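Local coordinates for protein fructose-bisphosphate aldolase (PDB 4TR9) that belongs to the class I aldolases, enzymes built as a TIM barrel, and binds N'-[(E)-(2,4-dichlorophenyl)methylidene]-3,4-dihydroxybenzohydrazide in this structure, at residues 219-224 / 267-272; 76-81 / 337-342; 60-65 / 85-90. All coordinates share one frame; numbering follows the deposited sequence.

Contact 1: 219-224 / 267-272; sequences CVFKAL and TVPPAL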
ATOM      1  N   CYS A 219       7.377  -2.486   7.538  1.00 32.68           N
ATOM      2  CA  CYS A 219       5.982  -2.814   7.276  1.00 39.26           C
ATOM      3  C   CYS A 219       5.189  -2.940   8.573  1.00 39.00           C
ATOM      4  O   CYS A 219       4.004  -2.606   8.622  1.00 34.44           O
ATOM      5  CB  CYS A 219       5.880  -4.109   6.468  1.00 34.17           C
ATOM      6  SG  CYS A 219       4.201  -4.545   5.966  1.00 86.43           S
ATOM      7  N   VAL A 220       5.849  -3.421   9.623  1.00 35.29           N
ATOM      8  CA  VAL A 220       5.208  -3.574  10.925  1.00 36.91           C
ATOM      9  C   VAL A 220       4.792  -2.219  11.488  1.00 32.39           C
ATOM     10  O   VAL A 220       3.632  -2.019  11.846  1.00 36.18           O
ATOM     11  CB  VAL A 220       6.132  -4.287  11.934  1.00 33.00           C
ATOM     12  CG1 VAL A 220       5.608  -4.118  13.352  1.00 35.33           C
ATOM     13  CG2 VAL A 220       6.262  -5.762  11.584  1.00 30.79           C
ATOM     14  N   PHE A 221       5.738  -1.288  11.552  1.00 37.33           N
ATOM     15  CA  PHE A 221       5.452   0.049  12.060  1.00 37.33           C
ATOM     16  C   PHE A 221       4.494   0.806  11.148  1.00 42.04           C
ATOM     17  O   PHE A 221       3.711   1.633  11.612  1.00 39.94           O
ATOM     18  CB  PHE A 221       6.745   0.845  12.241  1.00 32.67           C
ATOM     19  CG  PHE A 221       7.470   0.532  13.517  1.00 34.82           C
ATOM     20  CD1 PHE A 221       7.153   1.200  14.687  1.00 31.92           C
ATOM     21  CD2 PHE A 221       8.461  -0.434  13.550  1.00 37.43           C
ATOM     22  CE1 PHE A 221       7.814   0.913  15.868  1.00 30.29           C
ATOM     23  CE2 PHE A 221       9.126  -0.726  14.726  1.00 37.20           C
ATOM     24  CZ  PHE A 221       8.802  -0.051  15.887  1.00 33.08           C
ATOM     25  N   LYS A 222       4.560   0.523   9.851  1.00 30.93           N
ATOM     26  CA  LYS A 222       3.628   1.118   8.904  1.00 34.58           C
ATOM     27  C   LYS A 222       2.206   0.718   9.267  1.00 31.79           C
ATOM     28  O   LYS A 222       1.326   1.566   9.393  1.00 35.94           O
ATOM     29  CB  LYS A 222       3.952   0.695   7.471  1.00 37.74           C
ATOM     30  CG  LYS A 222       3.023   1.284   6.420  1.00 35.14           C
ATOM     31  CD  LYS A 222       3.002   2.802   6.486  1.00 40.74           C
ATOM     32  CE  LYS A 222       2.323   3.405   5.266  1.00 41.41           C
ATOM     33  NZ  LYS A 222       0.917   2.945   5.105  1.00 48.17           N
ATOM     34  N   ALA A 223       1.995  -0.582   9.454  1.00 33.90           N
ATOM     35  CA  ALA A 223       0.692  -1.095   9.853  1.00 36.59           C
ATOM     36  C   ALA A 223       0.299  -0.570  11.231  1.00 35.35           C
ATOM     37  O   ALA A 223      -0.882  -0.380  11.519  1.00 33.09           O
ATOM     38  CB  ALA A 223       0.694  -2.616   9.844  1.00 27.43           C
ATOM     39  N   LEU A 224       1.297  -0.332  12.078  1.00 36.17           N
ATOM     40  CA  LEU A 224       1.046   0.168  13.426  1.00 34.29           C
ATOM     41  C   LEU A 224       0.474   1.581  13.415  1.00 37.03           C
ATOM     42  O   LEU A 224      -0.410   1.904  14.209  1.00 40.85           O
ATOM     43  CB  LEU A 224       2.326   0.133  14.264  1.00 34.00           C
ATOM     44  CG  LEU A 224       2.721  -1.223  14.853  1.00 28.85           C
ATOM     45  CD1 LEU A 224       3.965  -1.092  15.717  1.00 31.96           C
ATOM     46  CD2 LEU A 224       1.573  -1.822  15.653  1.00 30.34           C
ATOM     47  N   THR A 267      14.724   1.932  11.331  1.00 37.84           N
ATOM     48  CA  THR A 267      13.316   1.551  11.256  1.00 40.67           C
ATOM     49  C   THR A 267      12.461   1.996  12.444  1.00 38.40           C
ATOM     50  O   THR A 267      11.275   2.282  12.280  1.00 36.95           O
ATOM     51  CB  THR A 267      13.174   0.021  11.115  1.00 40.02           C
ATOM     52  OG1 THR A 267      13.858  -0.626  12.195  1.00 43.30           O
ATOM     53  CG2 THR A 267      13.764  -0.455   9.796  1.00 41.89           C
ATOM     54  N   VAL A 268      13.054   2.052  13.635  1.00 35.69           N
ATOM     55  CA  VAL A 268      12.280   2.281  14.855  1.00 38.24           C
ATOM     56  C   VAL A 268      12.303   3.731  15.336  1.00 36.07           C
ATOM     57  O   VAL A 268      13.342   4.228  15.769  1.00 36.34           O
ATOM     58  CB  VAL A 268      12.781   1.386  16.009  1.00 34.83           C
ATOM     59  CG1 VAL A 268      11.949   1.623  17.257  1.00 31.51           C
ATOM     60  CG2 VAL A 268      12.741  -0.080  15.605  1.00 33.44           C
ATOM     61  N   PRO A 269      11.145   4.410  15.273  1.00 38.62           N
ATOM     62  CA  PRO A 269      11.006   5.787  15.763  1.00 33.36           C
ATOM     63  C   PRO A 269      11.261   5.892  17.266  1.00 37.79           C
ATOM     64  O   PRO A 269      10.851   5.004  18.014  1.00 37.19           O
ATOM     65  CB  PRO A 269       9.549   6.136  15.432  1.00 38.44           C
ATOM     66  CG  PRO A 269       9.161   5.185  14.352  1.00 37.18           C
ATOM     67  CD  PRO A 269       9.899   3.920  14.660  1.00 33.59           C
ATOM     68  N   PRO A 270      11.931   6.973  17.700  1.00 36.96           N
ATOM     69  CA  PRO A 270      12.314   7.220  19.096  1.00 36.82           C
ATOM     70  C   PRO A 270      11.134   7.299  20.066  1.00 39.09           C
ATOM     71  O   PRO A 270      11.349   7.216  21.277  1.00 40.06           O
ATOM     72  CB  PRO A 270      13.033   8.570  19.025  1.00 36.71           C
ATOM     73  CG  PRO A 270      13.522   8.663  17.627  1.00 38.82           C
ATOM     74  CD  PRO A 270      12.458   8.011  16.801  1.00 37.30           C
ATOM     75  N   ALA A 271       9.920   7.464  19.549  1.00 38.77           N
ATOM     76  CA  ALA A 271       8.729   7.520  20.393  1.00 36.07           C
ATOM     77  C   ALA A 271       8.542   6.214  21.153  1.00 33.88           C
ATOM     78  O   ALA A 271       7.991   6.196  22.254  1.00 36.82           O
ATOM     79  CB  ALA A 271       7.499   7.827  19.562  1.00 38.96           C
ATOM     80  N   LEU A 272       8.996   5.119  20.552  1.00 34.87           N
ATOM     81  CA  LEU A 272       8.984   3.826  21.216  1.00 37.37           C
ATOM     82  C   LEU A 272       9.961   3.864  22.385  1.00 34.75           C
ATOM     83  O   LEU A 272      11.158   4.064  22.188  1.00 38.55           O
ATOM     84  CB  LEU A 272       9.350   2.710  20.238  1.00 33.43           C
ATOM     85  CG  LEU A 272       8.950   1.291  20.639  1.00 34.36           C
ATOM     86  CD1 LEU A 272       7.440   1.121  20.561  1.00 34.89           C
ATOM     87  CD2 LEU A 272       9.652   0.267  19.766  1.00 37.81           C
TER
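F221, on helix 206-226 of the TIM barrel, drives its ring against the loop that leaves helix 253-267 and leads into the barrel strand 274-277. The contact is apolar and buried, and no hydrogen bond joins the two segments. P269 CD makes a CH-pi contact: it stands over a face of the F221 ring, 4.1 Å from the centroid and 22° off the normal, displaced toward the rim. The carbonyl oxygen T267 O lies above the same face, also near the rim. The other touches are apolar, aliphatic carbons against the ring. Both methyls of V268 meet the far end of the ring, CG2 approaching F221 CE2 to 3.8 Å; with CG1 anti to the backbone N (chi1 -179°), both prongs of the valine abut CZ. Beyond the ring, L236 of strand 235-236 touches F221, V268 and L272, and L231 packs on F221 and P269. A type I beta turn from P269 to L272, closed by the bond from L272 N to P269 O, folds the chain back toward the phenylalanine. That reversal brings L272 CD2 to the edge of the ring, in its plane, 4.0 Å from F221 CZ.

Contact 2: 76-81 / 337-342; sequences GKFISG and RAEANS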
ATOM      1  N   GLY A  76      13.036  -8.477  41.620  1.00 36.74           N
ATOM      2  CA  GLY A  76      12.568  -7.194  41.126  1.00 44.09           C
ATOM      3  C   GLY A  76      13.673  -6.213  40.792  1.00 50.29           C
ATOM      4  O   GLY A  76      13.434  -5.199  40.136  1.00 48.89           O
ATOM      5  N   LYS A  77      14.886  -6.510  41.245  1.00 51.68           N
ATOM      6  CA  LYS A  77      16.030  -5.648  40.977  1.00 48.83           C
ATOM      7  C   LYS A  77      16.451  -5.737  39.513  1.00 46.06           C
ATOM      8  O   LYS A  77      16.987  -4.781  38.953  1.00 49.61           O
ATOM      9  CB  LYS A  77      17.203  -6.016  41.890  1.00 51.12           C
ATOM     10  CG  LYS A  77      18.394  -5.076  41.783  1.00 59.70           C
ATOM     11  CD  LYS A  77      19.503  -5.466  42.746  1.00 59.48           C
ATOM     12  CE  LYS A  77      20.684  -4.513  42.640  1.00 59.86           C
ATOM     13  NZ  LYS A  77      21.779  -4.875  43.581  1.00 60.12           N
ATOM     14  N   PHE A  78      16.193  -6.884  38.893  1.00 51.91           N
ATOM     15  CA  PHE A  78      16.612  -7.111  37.513  1.00 44.03           C
ATOM     16  C   PHE A  78      15.430  -7.327  36.572  1.00 42.30           C
ATOM     17  O   PHE A  78      15.570  -7.224  35.354  1.00 43.46           O
ATOM     18  CB  PHE A  78      17.556  -8.312  37.438  1.00 38.21           C
ATOM     19  CG  PHE A  78      18.630  -8.304  38.488  1.00 49.95           C
ATOM     20  CD1 PHE A  78      19.632  -7.350  38.466  1.00 49.60           C
ATOM     21  CD2 PHE A  78      18.639  -9.256  39.493  1.00 51.24           C
ATOM     22  CE1 PHE A  78      20.621  -7.340  39.431  1.00 56.59           C
ATOM     23  CE2 PHE A  78      19.626  -9.253  40.460  1.00 48.95           C
ATOM     24  CZ  PHE A  78      20.618  -8.294  40.428  1.00 55.58           C
ATOM     25  N   ILE A  79      14.266  -7.627  37.139  1.00 41.00           N
ATOM     26  CA  ILE A  79      13.075  -7.884  36.338  1.00 38.90           C
ATOM     27  C   ILE A  79      11.994  -6.837  36.586  1.00 39.65           C
ATOM     28  O   ILE A  79      11.566  -6.625  37.720  1.00 42.28           O
ATOM     29  CB  ILE A  79      12.498  -9.283  36.622  1.00 36.85           C
ATOM     30  CG1 ILE A  79      13.531 -10.359  36.285  1.00 35.40           C
ATOM     31  CG2 ILE A  79      11.221  -9.505  35.829  1.00 37.15           C
ATOM     32  CD1 ILE A  79      13.990 -10.332  34.843  1.00 38.13           C
ATOM     33  N   SER A  80      11.559  -6.181  35.513  1.00 36.55           N
ATOM     34  CA  SER A  80      10.531  -5.151  35.608  1.00 38.00           C
ATOM     35  C   SER A  80       9.142  -5.745  35.420  1.00 38.71           C
ATOM     36  O   SER A  80       8.171  -5.285  36.020  1.00 42.34           O
ATOM     37  CB  SER A  80      10.774  -4.054  34.570  1.00 43.15           C
ATOM     38  OG  SER A  80      10.670  -4.570  33.253  1.00 34.18           O
ATOM     39  N   GLY A  81       9.055  -6.769  34.579  1.00 35.59           N
ATOM     40  CA  GLY A  81       7.785  -7.404  34.289  1.00 28.68           C
ATOM     41  C   GLY A  81       7.927  -8.867  33.926  1.00 33.97           C
ATOM     42  O   GLY A  81       8.976  -9.302  33.452  1.00 32.57           O
ATOM     43  N   ARG A 337      21.484 -15.098  36.480  1.00 52.02           N
ATOM     44  CA  ARG A 337      21.190 -14.928  35.062  1.00 45.64           C
ATOM     45  C   ARG A 337      20.475 -13.603  34.833  1.00 42.56           C
ATOM     46  O   ARG A 337      20.714 -12.921  33.836  1.00 39.24           O
ATOM     47  CB  ARG A 337      20.344 -16.087  34.528  1.00 49.02           C
ATOM     48  CG  ARG A 337      21.047 -17.437  34.533  1.00 53.25           C
ATOM     49  CD  ARG A 337      22.442 -17.344  33.938  1.00 53.08           C
ATOM     50  NE  ARG A 337      22.441 -16.738  32.610  1.00 50.09           N
ATOM     51  CZ  ARG A 337      23.542 -16.429  31.931  1.00 58.85           C
ATOM     52  NH1 ARG A 337      23.448 -15.876  30.730  1.00 59.92           N
ATOM     53  NH2 ARG A 337      24.736 -16.670  32.454  1.00 57.95           N
ATOM     54  N   ALA A 338      19.597 -13.246  35.765  1.00 44.68           N
ATOM     55  CA  ALA A 338      18.885 -11.977  35.702  1.00 43.65           C
ATOM     56  C   ALA A 338      19.857 -10.811  35.841  1.00 43.95           C
ATOM     57  O   ALA A 338      19.723  -9.795  35.160  1.00 43.61           O
ATOM     58  CB  ALA A 338      17.818 -11.912  36.782  1.00 44.20           C
ATOM     59  N   GLU A 339      20.835 -10.968  36.727  1.00 48.02           N
ATOM     60  CA  GLU A 339      21.853  -9.945  36.938  1.00 46.64           C
ATOM     61  C   GLU A 339      22.782  -9.854  35.734  1.00 47.66           C
ATOM     62  O   GLU A 339      23.263  -8.774  35.389  1.00 49.48           O
ATOM     63  CB  GLU A 339      22.658 -10.240  38.205  1.00 49.07           C
ATOM     64  CG  GLU A 339      23.669  -9.161  38.569  1.00 55.04           C
ATOM     65  CD  GLU A 339      24.460  -9.498  39.817  1.00 67.97           C
ATOM     66  OE1 GLU A 339      24.478 -10.683  40.213  1.00 80.02           O
ATOM     67  OE2 GLU A 339      25.065  -8.577  40.405  1.00 80.09           O
ATOM     68  N   ALA A 340      23.028 -10.996  35.100  1.00 43.10           N
ATOM     69  CA  ALA A 340      23.897 -11.062  33.930  1.00 41.38           C
ATOM     70  C   ALA A 340      23.329 -10.240  32.780  1.00 41.48           C
ATOM     71  O   ALA A 340      24.041  -9.459  32.148  1.00 45.65           O
ATOM     72  CB  ALA A 340      24.096 -12.506  33.500  1.00 42.87           C
ATOM     73  N   ASN A 341      22.040 -10.420  32.515  1.00 43.34           N
ATOM     74  CA  ASN A 341      21.369  -9.681  31.456  1.00 42.88           C
ATOM     75  C   ASN A 341      21.093  -8.238  31.862  1.00 40.29           C
ATOM     76  O   ASN A 341      20.931  -7.365  31.009  1.00 38.83           O
ATOM     77  CB  ASN A 341      20.069 -10.381  31.062  1.00 39.26           C
ATOM     78  CG  ASN A 341      20.309 -11.720  30.395  1.00 38.45           C
ATOM     79  OD1 ASN A 341      21.132 -11.835  29.487  1.00 38.64           O
ATOM     80  ND2 ASN A 341      19.598 -12.745  30.849  1.00 35.97           N
ATOM     81  N   SER A 342      21.040  -7.989  33.166  1.00 41.87           N
ATOM     82  CA  SER A 342      20.865  -6.634  33.675  1.00 40.64           C
ATOM     83  C   SER A 342      22.111  -5.799  33.404  1.00 41.49           C
ATOM     84  O   SER A 342      22.021  -4.656  32.958  1.00 40.04           O
ATOM     85  CB  SER A 342      20.561  -6.651  35.172  1.00 39.17           C
ATOM     86  OG  SER A 342      20.392  -5.334  35.670  1.00 44.11           O
TER
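The phenyl ring of F78 lies against helix 327-346, with E339 covering one of its faces. E339 CB makes a CH-pi contact, 3.8 Å from the ring centroid and 20° off the normal, and E339 CA also lies above the ring. The glutamate runs alongside the phenylalanine, pointing the same way, and its CG continues the contact along CE1 and CZ. E339 CG is anti to the backbone N (chi1 -175°) and the chain stays extended beyond it, which carries the carboxylate past the ring end, its plane turned 29° from that of the ring. The opposite face is covered by K77 CB, and the ring is thus sandwiched between aliphatic carbons of two charged residues; K77 NZ and E339 OE2 remain 5.9 Å apart, too far for an ion pair.

Nearer the backbone, F78 CB packs on A338 CB at 3.7 Å and lies 3.5 Å from A338 O. S342, one turn further along the helix, brings its CB to 3.5 Å from F78 CD1.

A second shell fixes these groups. A338 O accepts the helical bond from S342 N, while the hydroxyl S342 OG bonds to G33 O, tying the helix to the loop before strand 35-39. F78 itself is held by backbone hydrogen bonding with G35. S80 OG bonds to L29 O and G35 O at the bend in the strand. The contact therefore joins the start of barrel strand 79-84 to the last modelled helix, 327-346, beside strands 35-39 and 303-308, with helix 310-320 packing against R337 and N341.

Contact 3: 60-65 / 85-90; sequences ENRASY and FEETLF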
ATOM      1  N   GLU A  60       0.083 -29.148  39.254  1.00 66.94           N
ATOM      2  CA  GLU A  60       0.810 -28.878  40.488  1.00 66.27           C
ATOM      3  C   GLU A  60       2.249 -28.475  40.194  1.00 59.73           C
ATOM      4  O   GLU A  60       2.793 -27.579  40.837  1.00 56.42           O
ATOM      5  CB  GLU A  60       0.786 -30.098  41.415  1.00 75.47           C
ATOM      6  CG  GLU A  60      -0.534 -30.315  42.145  1.00 76.01           C
ATOM      7  CD  GLU A  60      -1.620 -30.881  41.250  1.00 89.47           C
ATOM      8  OE1 GLU A  60      -1.285 -31.439  40.185  1.00 91.82           O
ATOM      9  OE2 GLU A  60      -2.809 -30.767  41.613  1.00 91.69           O
ATOM     10  N   ASN A  61       2.861 -29.140  39.220  1.00 63.44           N
ATOM     11  CA  ASN A  61       4.243 -28.854  38.852  1.00 59.36           C
ATOM     12  C   ASN A  61       4.388 -27.518  38.133  1.00 52.50           C
ATOM     13  O   ASN A  61       5.358 -26.792  38.353  1.00 51.33           O
ATOM     14  CB  ASN A  61       4.807 -29.976  37.980  1.00 63.90           C
ATOM     15  CG  ASN A  61       4.992 -31.269  38.745  1.00 68.35           C
ATOM     16  OD1 ASN A  61       5.076 -31.270  39.973  1.00 71.10           O
ATOM     17  ND2 ASN A  61       5.065 -32.380  38.022  1.00 73.70           N
ATOM     18  N   ARG A  62       3.427 -27.198  37.272  1.00 53.03           N
ATOM     19  CA  ARG A  62       3.428 -25.917  36.577  1.00 54.68           C
ATOM     20  C   ARG A  62       3.277 -24.778  37.577  1.00 48.66           C
ATOM     21  O   ARG A  62       3.950 -23.753  37.472  1.00 41.35           O
ATOM     22  CB  ARG A  62       2.311 -25.858  35.533  1.00 55.75           C
ATOM     23  CG  ARG A  62       2.500 -26.811  34.364  1.00 62.21           C
ATOM     24  CD  ARG A  62       1.530 -26.499  33.237  1.00 64.93           C
ATOM     25  NE  ARG A  62       0.138 -26.637  33.653  1.00 68.42           N
ATOM     26  CZ  ARG A  62      -0.572 -27.753  33.520  1.00 75.76           C
ATOM     27  NH1 ARG A  62      -1.833 -27.790  33.925  1.00 79.47           N
ATOM     28  NH2 ARG A  62      -0.020 -28.831  32.982  1.00 77.32           N
ATOM     29  N   ALA A  63       2.393 -24.970  38.549  1.00 56.40           N
ATOM     30  CA  ALA A  63       2.204 -23.990  39.610  1.00 58.77           C
ATOM     31  C   ALA A  63       3.463 -23.878  40.464  1.00 55.34           C
ATOM     32  O   ALA A  63       3.905 -22.777  40.788  1.00 50.09           O
ATOM     33  CB  ALA A  63       1.008 -24.360  40.470  1.00 60.81           C
ATOM     34  N   SER A  64       4.038 -25.025  40.815  1.00 60.72           N
ATOM     35  CA  SER A  64       5.237 -25.066  41.646  1.00 53.18           C
ATOM     36  C   SER A  64       6.421 -24.385  40.966  1.00 48.42           C
ATOM     37  O   SER A  64       7.187 -23.667  41.609  1.00 44.25           O
ATOM     38  CB  SER A  64       5.600 -26.512  41.990  1.00 52.01           C
ATOM     39  OG  SER A  64       4.545 -27.154  42.683  1.00 65.48           O
ATOM     40  N   TYR A  65       6.565 -24.610  39.665  1.00 52.89           N
ATOM     41  CA  TYR A  65       7.688 -24.050  38.924  1.00 47.55           C
ATOM     42  C   TYR A  65       7.587 -22.536  38.797  1.00 45.72           C
ATOM     43  O   TYR A  65       8.563 -21.821  39.028  1.00 43.61           O
ATOM     44  CB  TYR A  65       7.788 -24.676  37.533  1.00 48.18           C
ATOM     45  CG  TYR A  65       8.825 -24.005  36.666  1.00 44.19           C
ATOM     46  CD1 TYR A  65      10.155 -23.960  37.056  1.00 44.76           C
ATOM     47  CD2 TYR A  65       8.473 -23.411  35.462  1.00 46.05           C
ATOM     48  CE1 TYR A  65      11.108 -23.344  36.273  1.00 46.03           C
ATOM     49  CE2 TYR A  65       9.421 -22.795  34.669  1.00 44.69           C
ATOM     50  CZ  TYR A  65      10.736 -22.765  35.081  1.00 46.88           C
ATOM     51  OH  TYR A  65      11.687 -22.155  34.301  1.00 43.33           O
ATOM     52  N   PHE A  85       1.100 -17.011  31.229  1.00 44.10           N
ATOM     53  CA  PHE A  85       0.096 -17.709  30.438  1.00 47.66           C
ATOM     54  C   PHE A  85      -1.250 -17.509  31.124  1.00 48.99           C
ATOM     55  O   PHE A  85      -1.294 -17.135  32.298  1.00 44.45           O
ATOM     56  CB  PHE A  85       0.438 -19.196  30.303  1.00 53.67           C
ATOM     57  CG  PHE A  85      -0.408 -19.928  29.299  1.00 62.62           C
ATOM     58  CD1 PHE A  85      -0.181 -19.777  27.941  1.00 64.87           C
ATOM     59  CD2 PHE A  85      -1.422 -20.776  29.713  1.00 66.22           C
ATOM     60  CE1 PHE A  85      -0.955 -20.451  27.013  1.00 66.18           C
ATOM     61  CE2 PHE A  85      -2.199 -21.455  28.790  1.00 71.89           C
ATOM     62  CZ  PHE A  85      -1.965 -21.291  27.440  1.00 71.80           C
ATOM     63  N   GLU A  86      -2.339 -17.746  30.398  1.00 52.46           N
ATOM     64  CA  GLU A  86      -3.683 -17.533  30.931  1.00 55.95           C
ATOM     65  C   GLU A  86      -3.921 -18.301  32.231  1.00 55.02           C
ATOM     66  O   GLU A  86      -4.502 -17.769  33.177  1.00 51.11           O
ATOM     67  CB  GLU A  86      -4.738 -17.933  29.896  1.00 59.96           C
ATOM     68  CG  GLU A  86      -6.170 -17.758  30.379  1.00 66.98           C
ATOM     69  CD  GLU A  86      -7.194 -18.204  29.356  1.00 78.01           C
ATOM     70  OE1 GLU A  86      -6.804 -18.474  28.200  1.00 84.88           O
ATOM     71  OE2 GLU A  86      -8.390 -18.289  29.707  1.00 81.71           O
ATOM     72  N   GLU A  87      -3.462 -19.548  32.269  1.00 51.17           N
ATOM     73  CA  GLU A  87      -3.609 -20.394  33.449  1.00 51.37           C
ATOM     74  C   GLU A  87      -2.913 -19.806  34.673  1.00 47.94           C
ATOM     75  O   GLU A  87      -3.493 -19.740  35.757  1.00 50.75           O
ATOM     76  CB  GLU A  87      -3.060 -21.792  33.165  1.00 59.09           C
ATOM     77  CG  GLU A  87      -2.828 -22.636  34.407  1.00 65.45           C
ATOM     78  CD  GLU A  87      -2.033 -23.893  34.114  1.00 72.89           C
ATOM     79  OE1 GLU A  87      -2.066 -24.364  32.957  1.00 79.45           O
ATOM     80  OE2 GLU A  87      -1.367 -24.405  35.038  1.00 76.83           O
ATOM     81  N   THR A  88      -1.668 -19.378  34.486  1.00 56.33           N
ATOM     82  CA  THR A  88      -0.846 -18.870  35.580  1.00 51.14           C
ATOM     83  C   THR A  88      -1.433 -17.602  36.199  1.00 49.66           C
ATOM     84  O   THR A  88      -1.327 -17.386  37.406  1.00 48.88           O
ATOM     85  CB  THR A  88       0.592 -18.582  35.103  1.00 47.36           C
ATOM     86  OG1 THR A  88       1.119 -19.738  34.441  1.00 52.16           O
ATOM     87  CG2 THR A  88       1.489 -18.224  36.278  1.00 47.70           C
ATOM     88  N   LEU A  89      -2.056 -16.775  35.365  1.00 45.99           N
ATOM     89  CA  LEU A  89      -2.633 -15.511  35.813  1.00 43.11           C
ATOM     90  C   LEU A  89      -3.699 -15.713  36.890  1.00 51.60           C
ATOM     91  O   LEU A  89      -3.809 -14.916  37.822  1.00 53.24           O
ATOM     92  CB  LEU A  89      -3.227 -14.752  34.625  1.00 42.22           C
ATOM     93  CG  LEU A  89      -3.847 -13.385  34.922  1.00 43.04           C
ATOM     94  CD1 LEU A  89      -2.810 -12.444  35.511  1.00 44.81           C
ATOM     95  CD2 LEU A  89      -4.459 -12.792  33.664  1.00 43.16           C
ATOM     96  N   PHE A  90      -4.476 -16.784  36.762  1.00 44.53           N
ATOM     97  CA  PHE A  90      -5.534 -17.080  37.723  1.00 52.07           C
ATOM     98  C   PHE A  90      -5.177 -18.280  38.593  1.00 58.99           C
ATOM     99  O   PHE A  90      -6.048 -19.071  38.958  1.00 63.32           O
ATOM    100  CB  PHE A  90      -6.859 -17.345  37.001  1.00 53.53           C
ATOM    101  CG  PHE A  90      -7.276 -16.245  36.069  1.00 51.00           C
ATOM    102  CD1 PHE A  90      -8.057 -15.195  36.521  1.00 50.60           C
ATOM    103  CD2 PHE A  90      -6.895 -16.266  34.737  1.00 51.31           C
ATOM    104  CE1 PHE A  90      -8.446 -14.183  35.664  1.00 47.96           C
ATOM    105  CE2 PHE A  90      -7.279 -15.257  33.875  1.00 49.32           C
ATOM    106  CZ  PHE A  90      -8.055 -14.213  34.339  1.00 47.47           C
TER
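A salt bridge between R62 and E87 links two helical segments at the protein surface: helix 59-70, which precedes barrel strand 79-84, and the short, weakly bonded helix 86-89 that follows it. The bridge is carried by the epsilon nitrogen of the arginine. R62 NE donates to E87 OE2 at 3.0 Å in a nearly straight bond (172°), using the syn lone pair of that oxygen. A second bond, weak and bent, runs from the same nitrogen to E87 OE1 at 3.2 Å. OE2 sits at the guanidinium edge, almost in its plane, whereas the carboxylate plane is turned 81° from the guanidinium plane. The two side chains likewise cross at about a right angle. A bend in the arginine at chi3 (-61°) presents NE to the glutamate, which reaches across from helix 86-89 in an extended conformation. The other end of the guanidinium is anchored by a hydrogen bond from R62 NH2 to N57 OD1, which probably steadies its orientation. T43, I46 and F50 of helix 43-52 pack against the arginine side chain, while helix 99-105 lies against A63, T88 and L89 through M99 and V100.

From the N terminus, helix 59-70 enters contact 3 first. The chain next opens contact 2 at 76-81, runs along strand 79-84 and closes contact 3 at 85-90, a short loop holding one barrel strand. Contact 2 remains open until 337-342 and so crosses contact 3. Contact 1 is nested within that long loop, opening at 219-224 and closing at 267-272 after contact 3 is complete. Contacts 1 and 3 lie on opposite sides of the chain's centre, their centres 34 Å apart. Contact 1 ties helix 206-226 to the loop before strand 274-277, contact 2 ties the last modelled helix to the start of strand 79-84, and contact 3 joins the helices that precede and follow that strand.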